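Local coordinates for protein Zn-dependent hydrolase, glyoxylase (Echinicola vietnamensis, PDB 6T5K) that probably hydrolyses beta-lactam antibiotics as a zinc-dependent class B metallo-beta-lactamase, opening the lactam ring to give a substituted beta-amino acid, at residues S80-L83 with S84-E88; A98-F101 with H102-L106; L147-T151 with K152-V156. All coordinates share one frame; numbering follows the deposited sequence. Where two conformers were deposited one is given.

Contact 1: residues S80-L83 with S84-E88; sequences SELL and SFLEE
L86 lies over the preceding turn of the helix and touches L82 and L83. Its CD1 meets CG of L82 at 4.5 Å and CD2 of L83 at 4.4 Å. Its CG also lies 3.4 Å from the L82 O. The first torsion explains this: CG of L86 stands beside its own backbone N (chi1 -61°), which lays the side chain back over L82. The three leucines are buried. L82 and L86 press on V69 of strand 66-70, and L83 packs on A111 and F112 of helix 109-114.

E87 uses its carbon chain in the same way. Its CG comes within 3.1 Å of the L83 carbonyl O, while OE2 makes a salt bridge with R115. On another flank, F85 rests its CB 3.5 Å from the L82 O and sends its ring away to meet Y25. E81 OE1 bonds to S27 and Y25.

Four i to i+4 backbone bonds carry the turn, from S84, F85, L86 and E87 back to S80, E81, L82 and L83. The one from L86 N to L82 O is 3.1 Å long.

This is an amphipathic helix of the beta-alpha-beta unit formed with strands 66-70 and 92-98. L82 and L86 bind it to the sheet and L83 to helix 109-114, all by apolar contact. E81 and E87 tie it to Y25, S27 and R115 by polar bonds.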
loop_
_atom_site.group_PDB
_atom_site.type_symbol
_atom_site.label_atom_id
_atom_site.label_comp_id
_atom_site.label_asym_id
_atom_site.label_seq_id
_atom_site.Cartn_x
_atom_site.Cartn_y
_atom_site.Cartn_z
ATOM N N SER A 80 -12.567 5.752 7.855
ATOM C CA SER A 80 -13.729 5.235 8.576
ATOM C C SER A 80 -14.675 4.464 7.658
ATOM O O SER A 80 -15.229 3.429 8.050
ATOM C CB SER A 80 -14.454 6.386 9.268
ATOM O OG SER A 80 -13.562 6.997 10.191
ATOM N N GLU A 81 -14.841 4.923 6.419
ATOM C CA GLU A 81 -15.667 4.189 5.466
ATOM C C GLU A 81 -15.078 2.814 5.176
ATOM O O GLU A 81 -15.802 1.808 5.116
ATOM C CB GLU A 81 -15.777 4.996 4.175
ATOM C CG GLU A 81 -17.073 4.885 3.475
ATOM C CD GLU A 81 -17.153 5.752 2.239
ATOM O OE1 GLU A 81 -17.656 5.239 1.234
ATOM O OE2 GLU A 81 -16.739 6.938 2.268
ATOM N N LEU A 82 -13.767 2.755 4.978
ATOM C CA LEU A 82 -13.103 1.475 4.794
ATOM C C LEU A 82 -13.352 0.557 5.985
ATOM O O LEU A 82 -13.680 -0.619 5.820
ATOM C CB LEU A 82 -11.611 1.728 4.575
ATOM C CG LEU A 82 -10.667 0.535 4.448
ATOM C CD1 LEU A 82 -11.080 -0.404 3.321
ATOM C CD2 LEU A 82 -9.245 1.033 4.222
ATOM N N LEU A 83 -13.148 1.064 7.199
ATOM C CA LEU A 83 -13.268 0.222 8.376
ATOM C C LEU A 83 -14.709 -0.208 8.582
ATOM O O LEU A 83 -14.959 -1.326 9.040
ATOM C CB LEU A 83 -12.701 0.966 9.585
ATOM C CG LEU A 83 -11.172 0.975 9.566
ATOM C CD1 LEU A 83 -10.583 2.035 10.438
ATOM C CD2 LEU A 83 -10.696 -0.373 10.011
ATOM N N SER A 84 -15.667 0.664 8.259
ATOM C CA SER A 84 -17.071 0.285 8.343
ATOM C C SER A 84 -17.372 -0.897 7.434
ATOM O O SER A 84 -18.101 -1.810 7.822
ATOM C CB SER A 84 -17.947 1.481 7.974
ATOM O OG SER A 84 -19.327 1.183 8.127
ATOM N N PHE A 85 -16.805 -0.909 6.227
ATOM C CA PHE A 85 -17.026 -2.033 5.338
ATOM C C PHE A 85 -16.446 -3.308 5.929
ATOM O O PHE A 85 -17.092 -4.360 5.922
ATOM C CB PHE A 85 -16.393 -1.755 3.994
ATOM C CG PHE A 85 -16.407 -2.931 3.088
ATOM C CD1 PHE A 85 -17.606 -3.415 2.588
ATOM C CD2 PHE A 85 -15.240 -3.581 2.762
ATOM C CE1 PHE A 85 -17.628 -4.512 1.745
ATOM C CE2 PHE A 85 -15.259 -4.689 1.904
ATOM C CZ PHE A 85 -16.460 -5.137 1.395
ATOM N N LEU A 86 -15.211 -3.242 6.421
ATOM C CA LEU A 86 -14.597 -4.432 7.005
ATOM C C LEU A 86 -15.418 -4.941 8.174
ATOM O O LEU A 86 -15.565 -6.156 8.356
ATOM C CB LEU A 86 -13.164 -4.125 7.442
ATOM C CG LEU A 86 -12.281 -3.709 6.268
ATOM C CD1 LEU A 86 -10.896 -3.305 6.717
ATOM C CD2 LEU A 86 -12.172 -4.871 5.257
ATOM N N GLU A 87 -15.961 -4.020 8.977
ATOM C CA GLU A 87 -16.828 -4.399 10.081
ATOM C C GLU A 87 -18.130 -5.015 9.589
ATOM O O GLU A 87 -18.577 -6.016 10.156
ATOM C CB GLU A 87 -17.065 -3.190 10.986
ATOM C CG GLU A 87 -15.766 -2.698 11.689
ATOM C CD GLU A 87 -15.900 -1.399 12.467
ATOM O OE1 GLU A 87 -16.977 -0.751 12.418
ATOM O OE2 GLU A 87 -14.900 -1.023 13.138
ATOM N N GLU A 88 -18.740 -4.471 8.532
ATOM C CA GLU A 88 -19.968 -5.105 8.056
ATOM C C GLU A 88 -19.706 -6.506 7.560
ATOM O O GLU A 88 -20.598 -7.371 7.635
ATOM C CB GLU A 88 -20.670 -4.289 6.981
ATOM C CG GLU A 88 -20.898 -2.866 7.319
#

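Contact 2: residues A98-F101 with H102-L106; sequences ATHF and HLDCL. With ZN (zinc ion), chain G; ZN (zinc ion), chain H.
The first torsion of H100 (chi1 61°) sets its ring between the backbone N and the carbonyl carbon. That of H102 (chi1 -74°) places its ring beside the backbone N. Together they bring H100 NE2 and H102 ND1 to one zinc ion, at 2.1 and 2.0 Å. H100 NE2 and H102 ND1 are 3.1 Å apart because both bind this metal. H102 ND1 lies at the edge of the H100 ring, and the ring planes stand at 78°. H163 completes the protein ligands of this zinc.

C105 SG sits over one face of the H100 ring, 3.4 Å from its centroid. F101 meets the H102 ring. The edge of H102 points at the F101 face, with CD2 of H102 3.6 Å from CE2 of F101. The far nitrogen of H102, NE2, is hydrogen-bonded to D196, which helps fix the ring's rotation. L106 CD1 packs 3.5 Å from the F101 O, a buried carbonyl with no polar partner in the model.

H102 is the N-cap of helix 103-106, and its O accepts from the N of both C105 and L106. D104 OD2 binds the second zinc with C182 and H223. D104 OD1 accepts a 2.6 Å bond from the water that bridges the metals.

This is the H-x-H-x-D metal motif of the metallo-beta-lactamase superfamily. Two metals and D104 hold the bridging water, consistent with its role as the hydrolytic nucleophile.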
loop_
_atom_site.group_PDB
_atom_site.type_symbol
_atom_site.label_atom_id
_atom_site.label_comp_id
_atom_site.label_asym_id
_atom_site.label_seq_id
_atom_site.Cartn_x
_atom_site.Cartn_y
_atom_site.Cartn_z
ATOM N N ALA A 98 1.555 1.486 7.181
ATOM C CA ALA A 98 1.777 2.709 6.407
ATOM C C ALA A 98 3.046 2.492 5.594
ATOM O O ALA A 98 4.122 2.300 6.171
ATOM C CB ALA A 98 1.976 3.914 7.316
ATOM N N THR A 99 2.920 2.477 4.272
ATOM C CA THR A 99 4.068 2.094 3.457
ATOM C C THR A 99 5.076 3.216 3.216
ATOM O O THR A 99 6.154 2.939 2.669
ATOM C CB THR A 99 3.638 1.416 2.145
ATOM O OG1 THR A 99 2.885 2.298 1.327
ATOM C CG2 THR A 99 2.870 0.121 2.424
ATOM N N HIS A 100 4.757 4.452 3.562
ATOM C CA HIS A 100 5.746 5.514 3.756
ATOM C C HIS A 100 5.051 6.623 4.533
ATOM O O HIS A 100 3.886 6.494 4.921
ATOM C CB HIS A 100 6.456 6.017 2.481
ATOM C CG HIS A 100 5.564 6.627 1.444
ATOM N ND1 HIS A 100 4.856 5.874 0.535
ATOM C CD2 HIS A 100 5.332 7.921 1.117
ATOM C CE1 HIS A 100 4.176 6.678 -0.268
ATOM N NE2 HIS A 100 4.457 7.923 0.054
ATOM N N PHE A 101 5.770 7.705 4.784
ATOM C CA PHE A 101 5.275 8.713 5.723
ATOM C C PHE A 101 4.261 9.700 5.148
ATOM O O PHE A 101 3.737 10.520 5.907
ATOM C CB PHE A 101 6.443 9.492 6.346
ATOM C CG PHE A 101 7.052 10.539 5.447
ATOM C CD1 PHE A 101 8.086 10.206 4.565
ATOM C CD2 PHE A 101 6.622 11.865 5.513
ATOM C CE1 PHE A 101 8.657 11.170 3.761
ATOM C CE2 PHE A 101 7.220 12.847 4.711
ATOM C CZ PHE A 101 8.222 12.488 3.822
ATOM N N HIS A 102 3.958 9.657 3.853
ATOM C CA HIS A 102 3.060 10.648 3.269
ATOM C C HIS A 102 1.591 10.388 3.656
ATOM O O HIS A 102 1.211 9.316 4.111
ATOM C CB HIS A 102 3.169 10.636 1.751
ATOM C CG HIS A 102 4.417 11.249 1.216
ATOM N ND1 HIS A 102 4.882 10.982 -0.057
ATOM C CD2 HIS A 102 5.281 12.142 1.755
ATOM C CE1 HIS A 102 5.976 11.685 -0.275
ATOM N NE2 HIS A 102 6.243 12.391 0.809
ATOM N N LEU A 103 0.740 11.382 3.401
ATOM C CA LEU A 103 -0.655 11.317 3.864
ATOM C C LEU A 103 -1.508 10.293 3.114
ATOM O O LEU A 103 -2.499 9.808 3.677
ATOM C CB LEU A 103 -1.273 12.716 3.846
ATOM C CG LEU A 103 -0.698 13.658 4.913
ATOM C CD1 LEU A 103 -1.219 15.059 4.650
ATOM C CD2 LEU A 103 -1.086 13.225 6.328
ATOM N N ASP A 104 -1.146 9.922 1.890
ATOM C CA ASP A 104 -1.871 8.858 1.191
ATOM C C ASP A 104 -1.442 7.465 1.648
ATOM O O ASP A 104 -1.801 6.461 1.010
ATOM C CB ASP A 104 -1.766 9.000 -0.344
ATOM C CG ASP A 104 -0.326 9.030 -0.875
ATOM O OD1 ASP A 104 0.531 9.697 -0.236
ATOM O OD2 ASP A 104 -0.069 8.413 -1.973
ATOM N N CYS A 105 -0.670 7.407 2.727
ATOM C CA CYS A 105 -0.352 6.181 3.430
ATOM C C CYS A 105 -0.878 6.188 4.849
ATOM O O CYS A 105 -1.233 5.127 5.369
ATOM C CB CYS A 105 1.167 5.979 3.480
ATOM S SG CYS A 105 1.929 6.013 1.880
ATOM N N LEU A 106 -0.896 7.357 5.521
ATOM C CA LEU A 106 -1.174 7.334 6.950
ATOM C C LEU A 106 -2.111 8.428 7.426
ATOM O O LEU A 106 -2.302 8.569 8.637
ATOM C CB LEU A 106 0.126 7.342 7.776
ATOM C CG LEU A 106 1.249 8.298 7.359
ATOM C CD1 LEU A 106 0.774 9.725 7.540
ATOM C CD2 LEU A 106 2.466 8.063 8.198
HETATM ZN ZN ZN G . 4.210 9.484 -1.262
HETATM ZN ZN ZN H . 1.711 8.361 -3.414
HETATM O O HOH W 1 2.479 9.748 -1.996
HETATM O O HOH W 2 3.086 8.964 -5.153
#

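Contact 3: residues L147-T151 with K152-V156; sequences LKVGT and KAVFV. With EDO (1,2-ethanediol), chain E.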
loop_
_atom_site.group_PDB
_atom_site.type_symbol
_atom_site.label_atom_id
_atom_site.label_comp_id
_atom_site.label_asym_id
_atom_site.label_seq_id
_atom_site.Cartn_x
_atom_site.Cartn_y
_atom_site.Cartn_z
ATOM N N LEU A 147 3.169 -10.297 9.292
ATOM C CA LEU A 147 1.874 -10.027 9.897
ATOM C C LEU A 147 0.928 -11.169 9.561
ATOM O O LEU A 147 0.645 -11.437 8.384
ATOM C CB LEU A 147 1.302 -8.704 9.407
ATOM C CG LEU A 147 2.046 -7.477 9.878
ATOM C CD1 LEU A 147 1.510 -6.257 9.155
ATOM C CD2 LEU A 147 1.957 -7.285 11.375
ATOM N N LYS A 148 0.416 -11.810 10.603
ATOM C CA LYS A 148 -0.527 -12.899 10.441
ATOM C C LYS A 148 -1.853 -12.376 9.908
ATOM O O LYS A 148 -2.375 -11.340 10.352
ATOM C CB LYS A 148 -0.727 -13.584 11.794
ATOM C CG LYS A 148 -1.633 -14.784 11.795
ATOM C CD LYS A 148 -1.763 -15.388 13.190
ATOM C CE LYS A 148 -2.659 -16.621 13.223
ATOM N NZ LYS A 148 -2.016 -17.757 12.448
ATOM N N VAL A 149 -2.398 -13.118 8.947
ATOM C CA VAL A 149 -3.722 -12.881 8.381
ATOM C C VAL A 149 -4.397 -14.249 8.355
ATOM O O VAL A 149 -4.174 -15.043 7.436
ATOM C CB VAL A 149 -3.675 -12.276 6.972
ATOM C CG1 VAL A 149 -5.104 -11.964 6.529
ATOM C CG2 VAL A 149 -2.787 -11.026 6.907
ATOM N N GLY A 150 -5.182 -14.561 9.373
ATOM C CA GLY A 150 -5.772 -15.889 9.408
ATOM C C GLY A 150 -4.694 -16.954 9.419
ATOM O O GLY A 150 -3.755 -16.902 10.222
ATOM N N THR A 151 -4.805 -17.915 8.491
ATOM C CA THR A 151 -3.847 -19.002 8.401
ATOM C C THR A 151 -2.673 -18.655 7.515
ATOM O O THR A 151 -1.809 -19.501 7.288
ATOM C CB THR A 151 -4.512 -20.273 7.864
ATOM O OG1 THR A 151 -5.030 -20.076 6.534
ATOM C CG2 THR A 151 -5.633 -20.681 8.779
ATOM N N LYS A 152 -2.638 -17.443 7.005
ATOM C CA LYS A 152 -1.608 -16.988 6.093
ATOM C C LYS A 152 -0.860 -15.836 6.740
ATOM O O LYS A 152 -1.107 -15.469 7.899
ATOM C CB LYS A 152 -2.259 -16.560 4.776
ATOM C CG LYS A 152 -2.965 -17.707 4.082
ATOM C CD LYS A 152 -3.619 -17.280 2.783
ATOM C CE LYS A 152 -4.532 -18.351 2.201
ATOM N NZ LYS A 152 -3.759 -19.621 1.997
ATOM N N ALA A 153 0.048 -15.238 5.968
ATOM C CA ALA A 153 0.722 -14.038 6.419
ATOM C C ALA A 153 0.980 -13.122 5.238
ATOM O O ALA A 153 1.031 -13.560 4.085
ATOM C CB ALA A 153 2.065 -14.370 7.075
ATOM N N VAL A 154 1.169 -11.843 5.537
ATOM C CA VAL A 154 1.654 -10.857 4.588
ATOM C C VAL A 154 2.947 -10.321 5.177
ATOM O O VAL A 154 3.119 -10.264 6.397
ATOM C CB VAL A 154 0.598 -9.748 4.331
ATOM C CG1 VAL A 154 0.290 -8.959 5.627
ATOM C CG2 VAL A 154 1.009 -8.876 3.133
ATOM N N PHE A 155 3.856 -9.917 4.297
ATOM C CA PHE A 155 5.209 -9.516 4.653
ATOM C C PHE A 155 5.439 -8.077 4.236
ATOM O O PHE A 155 5.003 -7.649 3.166
ATOM C CB PHE A 155 6.199 -10.463 3.959
ATOM C CG PHE A 155 6.013 -11.886 4.402
ATOM C CD1 PHE A 155 6.678 -12.369 5.516
ATOM C CD2 PHE A 155 5.063 -12.691 3.790
ATOM C CE1 PHE A 155 6.451 -13.646 5.977
ATOM C CE2 PHE A 155 4.818 -13.961 4.253
ATOM C CZ PHE A 155 5.535 -14.460 5.329
ATOM N N VAL A 156 6.104 -7.324 5.094
ATOM C CA VAL A 156 6.427 -5.942 4.800
ATOM C C VAL A 156 7.938 -5.868 4.757
ATOM O O VAL A 156 8.599 -6.435 5.634
ATOM C CB VAL A 156 5.851 -4.980 5.861
ATOM C CG1 VAL A 156 5.801 -3.579 5.269
ATOM C CG2 VAL A 156 4.493 -5.438 6.359
HETATM C C1 EDO E . -1.018 -9.284 12.869
HETATM O O1 EDO E . -1.961 -10.334 12.738
HETATM C C2 EDO E . 0.043 -9.720 13.882
HETATM O O2 EDO E . 0.937 -10.679 13.285
HETATM O O HOH W 3 -0.349 -17.315 9.954
HETATM O O HOH W 4 -3.798 -21.119 4.293
#
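V154 fills the hollow between L147 and V149 on the buried face of a beta hairpin. In one of the two conformers modelled for both V154 and V149, V154 CG1 lies 3.9 Å from CB of L147 and 3.9 Å from CG2 of V149. There CG1 stands between the backbone N and the carbonyl carbon (chi1 63°), turned toward the opposite strand. Further along, L147 CD1 touches V156 CG2 at 4.2 Å. These bumps press on V68 and F70 of strand 66-70 and on V97 of strand 92-98.

The other face holds K148 and A153, a non-hydrogen-bonded pair. Here the A153 CA makes a CA-H...O contact of 3.3 Å with the L147 O. L147 and V154 exchange two backbone bonds, and so do V149 and K152.

A type II' turn from V149 to K152 closes the hairpin. G150 occupies its positive-phi corner. K148 bends at its end to give NZ to the G150 O at 3.0 Å and to a water that also bonds the K152 O. A second water joins T151 OG1 to K152 NZ. T151 OG1 also bonds D64, and K152 NZ forms a salt bridge with D174. An ethanediol, probably from the crystallisation liquor, bonds the N and O of K148.

Apolar groups pack one face on the other sheet of the superfamily's alpha-beta/beta-alpha sandwich, while K148, T151 and the end of K152 make polar bonds round the turn.

Overall arrangement
The three contacts follow one another along the chain within the metallo-beta-lactamase superfamily region, and none touches another. Contact 2 supplies three of the zinc ligands, and its centre is about 8 Å from the centre of the chain. The centres of contacts 1 and 3 lie further out, about 17 and 15 Å from it. They are 19 and 20 Å from the centre of contact 2. Strands 66-70 and 92-98 connect them: leucines of contact 1 and valines of contact 3 both pack on the first, and the second runs into the metal-binding loop of contact 2. The side chain of L82 is about 12 Å from that of D104, and that of V156 about 10 Å from that of H100.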